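Local coordinates for protein cellulose synthase 1 (Gluconacetobacter xylinus, PDB 4I86) that forms the C-terminal PilZ domain of a cellulose synthase, a small beta-barrel regulatory domain that binds cyclic di-GMP, at residues A14-E19 with E34-G39; E19-N22 with I27-T30. All coordinates share one frame; numbering follows the deposited sequence.

Contact 1. Residues A14-E19 with E34-G39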
loop_
_atom_site.group_PDB
_atom_site.type_symbol
_atom_site.label_atom_id
_atom_site.label_comp_id
_atom_site.label_asym_id
_atom_site.label_seq_id
_atom_site.Cartn_x
_atom_site.Cartn_y
_atom_site.Cartn_z
ATOM N N ALA A 14 2.136 -3.313 -11.368
ATOM C CA ALA A 14 3.108 -4.288 -10.895
ATOM C C ALA A 14 2.435 -5.293 -9.983
ATOM O O ALA A 14 1.484 -4.970 -9.274
ATOM C CB ALA A 14 4.248 -3.601 -10.167
ATOM N N THR A 15 2.944 -6.518 -10.006
ATOM C CA THR A 15 2.380 -7.590 -9.220
ATOM C C THR A 15 3.408 -8.054 -8.197
ATOM O O THR A 15 4.380 -8.738 -8.542
ATOM C CB THR A 15 1.984 -8.786 -10.113
ATOM O OG1 THR A 15 0.978 -8.371 -11.045
ATOM C CG2 THR A 15 1.438 -9.935 -9.258
ATOM N N ILE A 16 3.197 -7.677 -6.938
ATOM C CA ILE A 16 4.092 -8.099 -5.868
ATOM C C ILE A 16 3.323 -8.460 -4.621
ATOM O O ILE A 16 2.348 -7.787 -4.264
ATOM C CB ILE A 16 5.208 -7.051 -5.572
ATOM C CG1 ILE A 16 4.649 -5.785 -4.935
ATOM C CG2 ILE A 16 5.965 -6.702 -6.849
ATOM C CD1 ILE A 16 5.731 -4.838 -4.475
ATOM N N PRO A 17 3.744 -9.548 -3.959
ATOM C CA PRO A 17 3.083 -9.995 -2.734
ATOM C C PRO A 17 3.155 -8.900 -1.668
ATOM O O PRO A 17 4.189 -8.235 -1.507
ATOM C CB PRO A 17 3.928 -11.206 -2.294
ATOM C CG PRO A 17 4.652 -11.630 -3.531
ATOM C CD PRO A 17 4.907 -10.383 -4.306
ATOM N N VAL A 18 2.067 -8.734 -0.930
ATOM C CA VAL A 18 2.053 -7.797 0.178
ATOM C C VAL A 18 1.244 -8.386 1.315
ATOM O O VAL A 18 0.383 -9.244 1.094
ATOM C CB VAL A 18 1.445 -6.441 -0.245
ATOM C CG1 VAL A 18 2.282 -5.794 -1.340
ATOM C CG2 VAL A 18 0.011 -6.631 -0.723
ATOM N N GLU A 19 1.518 -7.926 2.532
ATOM C CA GLU A 19 0.690 -8.270 3.678
ATOM C C GLU A 19 0.150 -6.969 4.247
ATOM O O GLU A 19 0.853 -5.954 4.261
ATOM C CB GLU A 19 1.508 -9.024 4.734
ATOM C CG GLU A 19 2.341 -10.162 4.159
ATOM C CD GLU A 19 3.718 -10.255 4.796
ATOM O OE1 GLU A 19 4.187 -9.237 5.363
ATOM O OE2 GLU A 19 4.339 -11.348 4.742
ATOM N N GLU A 34 -1.625 -4.472 -7.700
ATOM C CA GLU A 34 -2.043 -4.300 -9.088
ATOM C C GLU A 34 -1.308 -3.102 -9.681
ATOM O O GLU A 34 -0.753 -3.164 -10.781
ATOM C CB GLU A 34 -3.557 -4.097 -9.155
ATOM C CG GLU A 34 -4.350 -5.317 -8.702
ATOM C CD GLU A 34 -5.828 -5.024 -8.560
ATOM O OE1 GLU A 34 -6.270 -3.977 -9.078
ATOM O OE2 GLU A 34 -6.541 -5.830 -7.922
ATOM N N ASP A 35 -1.289 -2.007 -8.932
ATOM C CA ASP A 35 -0.498 -0.858 -9.328
ATOM C C ASP A 35 -0.025 -0.128 -8.085
ATOM O O ASP A 35 -0.619 -0.258 -7.010
ATOM C CB ASP A 35 -1.322 0.089 -10.184
ATOM C CG ASP A 35 -2.394 0.795 -9.384
ATOM O OD1 ASP A 35 -3.540 0.315 -9.406
ATOM O OD2 ASP A 35 -2.090 1.813 -8.716
ATOM N N LEU A 36 1.054 0.628 -8.236
ATOM C CA LEU A 36 1.587 1.436 -7.153
ATOM C C LEU A 36 1.797 2.817 -7.730
ATOM O O LEU A 36 2.090 2.953 -8.906
ATOM C CB LEU A 36 2.919 0.864 -6.656
ATOM C CG LEU A 36 2.774 -0.481 -5.935
ATOM C CD1 LEU A 36 4.099 -1.169 -5.772
ATOM C CD2 LEU A 36 2.154 -0.272 -4.582
ATOM N N SER A 37 1.623 3.842 -6.907
ATOM C CA SER A 37 1.915 5.203 -7.327
ATOM C C SER A 37 2.500 5.957 -6.147
ATOM O O SER A 37 2.548 5.433 -5.021
ATOM C CB SER A 37 0.636 5.901 -7.801
ATOM O OG SER A 37 -0.337 5.850 -6.775
ATOM N N MET A 38 2.934 7.187 -6.395
ATOM C CA MET A 38 3.338 8.067 -5.308
ATOM C C MET A 38 2.157 8.364 -4.365
ATOM O O MET A 38 2.355 8.772 -3.225
ATOM C CB MET A 38 3.930 9.368 -5.862
ATOM C CG MET A 38 5.338 9.218 -6.438
ATOM S SD MET A 38 6.538 8.435 -5.336
ATOM C CE MET A 38 6.447 9.481 -3.865
ATOM N N GLY A 39 0.931 8.151 -4.838
ATOM C CA GLY A 39 -0.246 8.431 -4.026
ATOM C C GLY A 39 -0.673 7.257 -3.143
ATOM O O GLY A 39 -1.118 7.437 -2.007
#
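The backbones come closest at Ala14 and Asp35, with CA atoms 5.2 Å apart, where the chain following strand 12-13 passes the end of strand 28-36. A single backbone hydrogen bond joins the segments. Ala14 N donates to Glu34 O at 3.0 Å, with an N-H...O angle of 154°. The donor lies 49° above the carbonyl plane, so it misses the lone pairs. The chain turns a corner at Glu34, which with Asp35 forms a classic beta bulge opposite Ala42. Past Ala14 the segments diverge and side chains take over. Ile16 places CG1 between its backbone N and carbonyl carbon (chi1 69°), with CD1 extended beyond it. This brings Ile16 CD1 to 4.2 Å from Leu36 CD1. The Leu36 methyl points at the flank of the Ile16 methyl, and both side chains also touch Leu100 of helix 91-105. Thr33 OG1 also bonds Ala14 O and Ile16 N, so it ties two backbone groups of the first segment to the neighbouring strand. The contact is therefore light: one off-plane backbone bond and one methyl contact beside helix 91-105 join the segments directly.

Contact 2. Residues E19-N22 with I27-T30; sequences EVAN and IIVT
Val20 O is met twice from the facing strand. Val29 N donates to it at 2.8 Å, in the carbonyl plane, and Ile28 CA adds a CA-H...O contact at 3.2 Å. Val20 N completes the pair by donating to Val29 O, also at 2.8 Å and nearly straight. Val20 and Val29 are thus an antiparallel hydrogen-bonded pair, between the non-hydrogen-bonded pairs Glu19-Thr30 and Ala21-Ile28. The strand directions differ by 163°.

At the turn end a side chain stands in for backbone. Asn22 N donates to Ile27 O at 3.0 Å, but the return bond runs from Ile27 N to Asn22 OD1 at 2.8 Å. Asn22 CG sits between its own backbone N and carbonyl carbon (chi1 58°), which folds the amide back over Ile27. The Ile27 N-H approaches from well above the amide plane. Asn22 ND2 lies 3.3 Å from Ile27 CG1, where the Ile27 side chain runs roughly perpendicular to that of Asn22. ND2 also bonds Ser26 OG, so both ends of the amide are used to close the hairpin.

Apolar contacts lie on both faces. Ala21 CB rests 3.9 Å from Ile28 CG1 on the face that also carries Glu19 and Thr30. Val20 CB meets Val29 CG2 on the other face.

On its far edge strand 17-22 bonds strand 55-63, through Glu19 with Arg60 and Ala21 with Tyr58. The Glu19 carboxylate makes a salt bridge to Arg60. Trp47 touches Val20 and Ile27, and Pro48 touches Ile27 and Val29, so the loop after strand 40-44 packs against the face of the two valines.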
loop_
_atom_site.group_PDB
_atom_site.type_symbol
_atom_site.label_atom_id
_atom_site.label_comp_id
_atom_site.label_asym_id
_atom_site.label_seq_id
_atom_site.Cartn_x
_atom_site.Cartn_y
_atom_site.Cartn_z
ATOM N N GLU A 19 1.518 -7.926 2.532
ATOM C CA GLU A 19 0.690 -8.270 3.678
ATOM C C GLU A 19 0.150 -6.969 4.247
ATOM O O GLU A 19 0.853 -5.954 4.261
ATOM C CB GLU A 19 1.508 -9.024 4.734
ATOM C CG GLU A 19 2.341 -10.162 4.159
ATOM C CD GLU A 19 3.718 -10.255 4.796
ATOM O OE1 GLU A 19 4.187 -9.237 5.363
ATOM O OE2 GLU A 19 4.339 -11.348 4.742
ATOM N N VAL A 20 -1.086 -7.001 4.728
ATOM C CA VAL A 20 -1.724 -5.797 5.243
ATOM C C VAL A 20 -2.382 -6.072 6.582
ATOM O O VAL A 20 -3.158 -7.015 6.717
ATOM C CB VAL A 20 -2.821 -5.294 4.296
ATOM C CG1 VAL A 20 -3.345 -3.946 4.785
ATOM C CG2 VAL A 20 -2.292 -5.217 2.867
ATOM N N ALA A 21 -2.069 -5.238 7.566
ATOM C CA ALA A 21 -2.676 -5.321 8.878
ATOM C C ALA A 21 -3.302 -3.978 9.223
ATOM O O ALA A 21 -2.713 -2.937 8.907
ATOM C CB ALA A 21 -1.620 -5.659 9.899
ATOM N N ASN A 22 -4.460 -3.969 9.891
ATOM C CA ASN A 22 -4.961 -2.700 10.455
ATOM C C ASN A 22 -4.144 -2.311 11.691
ATOM O O ASN A 22 -3.306 -3.084 12.142
ATOM C CB ASN A 22 -6.480 -2.696 10.712
ATOM C CG ASN A 22 -6.930 -3.809 11.652
ATOM O OD1 ASN A 22 -6.108 -4.538 12.217
ATOM N ND2 ASN A 22 -8.252 -3.929 11.839
ATOM N N ILE A 27 -7.015 -7.169 12.233
ATOM C CA ILE A 27 -7.140 -7.711 10.880
ATOM C C ILE A 27 -5.782 -7.813 10.188
ATOM O O ILE A 27 -4.966 -6.884 10.247
ATOM C CB ILE A 27 -8.100 -6.862 10.016
ATOM C CG1 ILE A 27 -9.486 -6.775 10.671
ATOM C CG2 ILE A 27 -8.202 -7.428 8.609
ATOM C CD1 ILE A 27 -10.422 -5.765 10.009
ATOM N N ILE A 28 -5.551 -8.949 9.538
ATOM C CA ILE A 28 -4.330 -9.201 8.783
ATOM C C ILE A 28 -4.648 -10.040 7.558
ATOM O O ILE A 28 -5.208 -11.139 7.682
ATOM C CB ILE A 28 -3.293 -9.982 9.598
ATOM C CG1 ILE A 28 -2.872 -9.202 10.848
ATOM C CG2 ILE A 28 -2.087 -10.332 8.724
ATOM C CD1 ILE A 28 -1.787 -9.906 11.620
ATOM N N VAL A 29 -4.291 -9.535 6.377
ATOM C CA VAL A 29 -4.548 -10.278 5.148
ATOM C C VAL A 29 -3.347 -10.221 4.235
ATOM O O VAL A 29 -2.437 -9.416 4.440
ATOM C CB VAL A 29 -5.795 -9.747 4.388
ATOM C CG1 VAL A 29 -7.003 -9.679 5.317
ATOM C CG2 VAL A 29 -5.502 -8.367 3.795
ATOM N N THR A 30 -3.362 -11.080 3.222
ATOM C CA THR A 30 -2.296 -11.162 2.238
ATOM C C THR A 30 -2.916 -10.901 0.866
ATOM O O THR A 30 -4.131 -11.011 0.715
ATOM C CB THR A 30 -1.629 -12.560 2.303
ATOM O OG1 THR A 30 -1.098 -12.760 3.624
ATOM C CG2 THR A 30 -0.502 -12.678 1.300
#

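Contact 2 lies in the beta hairpin of strands 17-22 and 28-36, and holds its turn end. Contact 1 lies at the open end, where the chain leads into strand 17-22, closer to the centre of the chain and beside helix 91-105. Their centres are 14 Å apart. The ranges share Glu19, though it touches only the segment of contact 2. Along the chain the order is 14-19, 19-22, 27-30, 34-39, so contact 2 sits within the span of contact 1. Backbone bonds of Val18 with Gly31 and Ile16 with Thr33 bridge the distance. Together the contacts run from regular pairing to a bulged corner, where strand 28-36 bends within the curled antiparallel sheet of this PilZ domain.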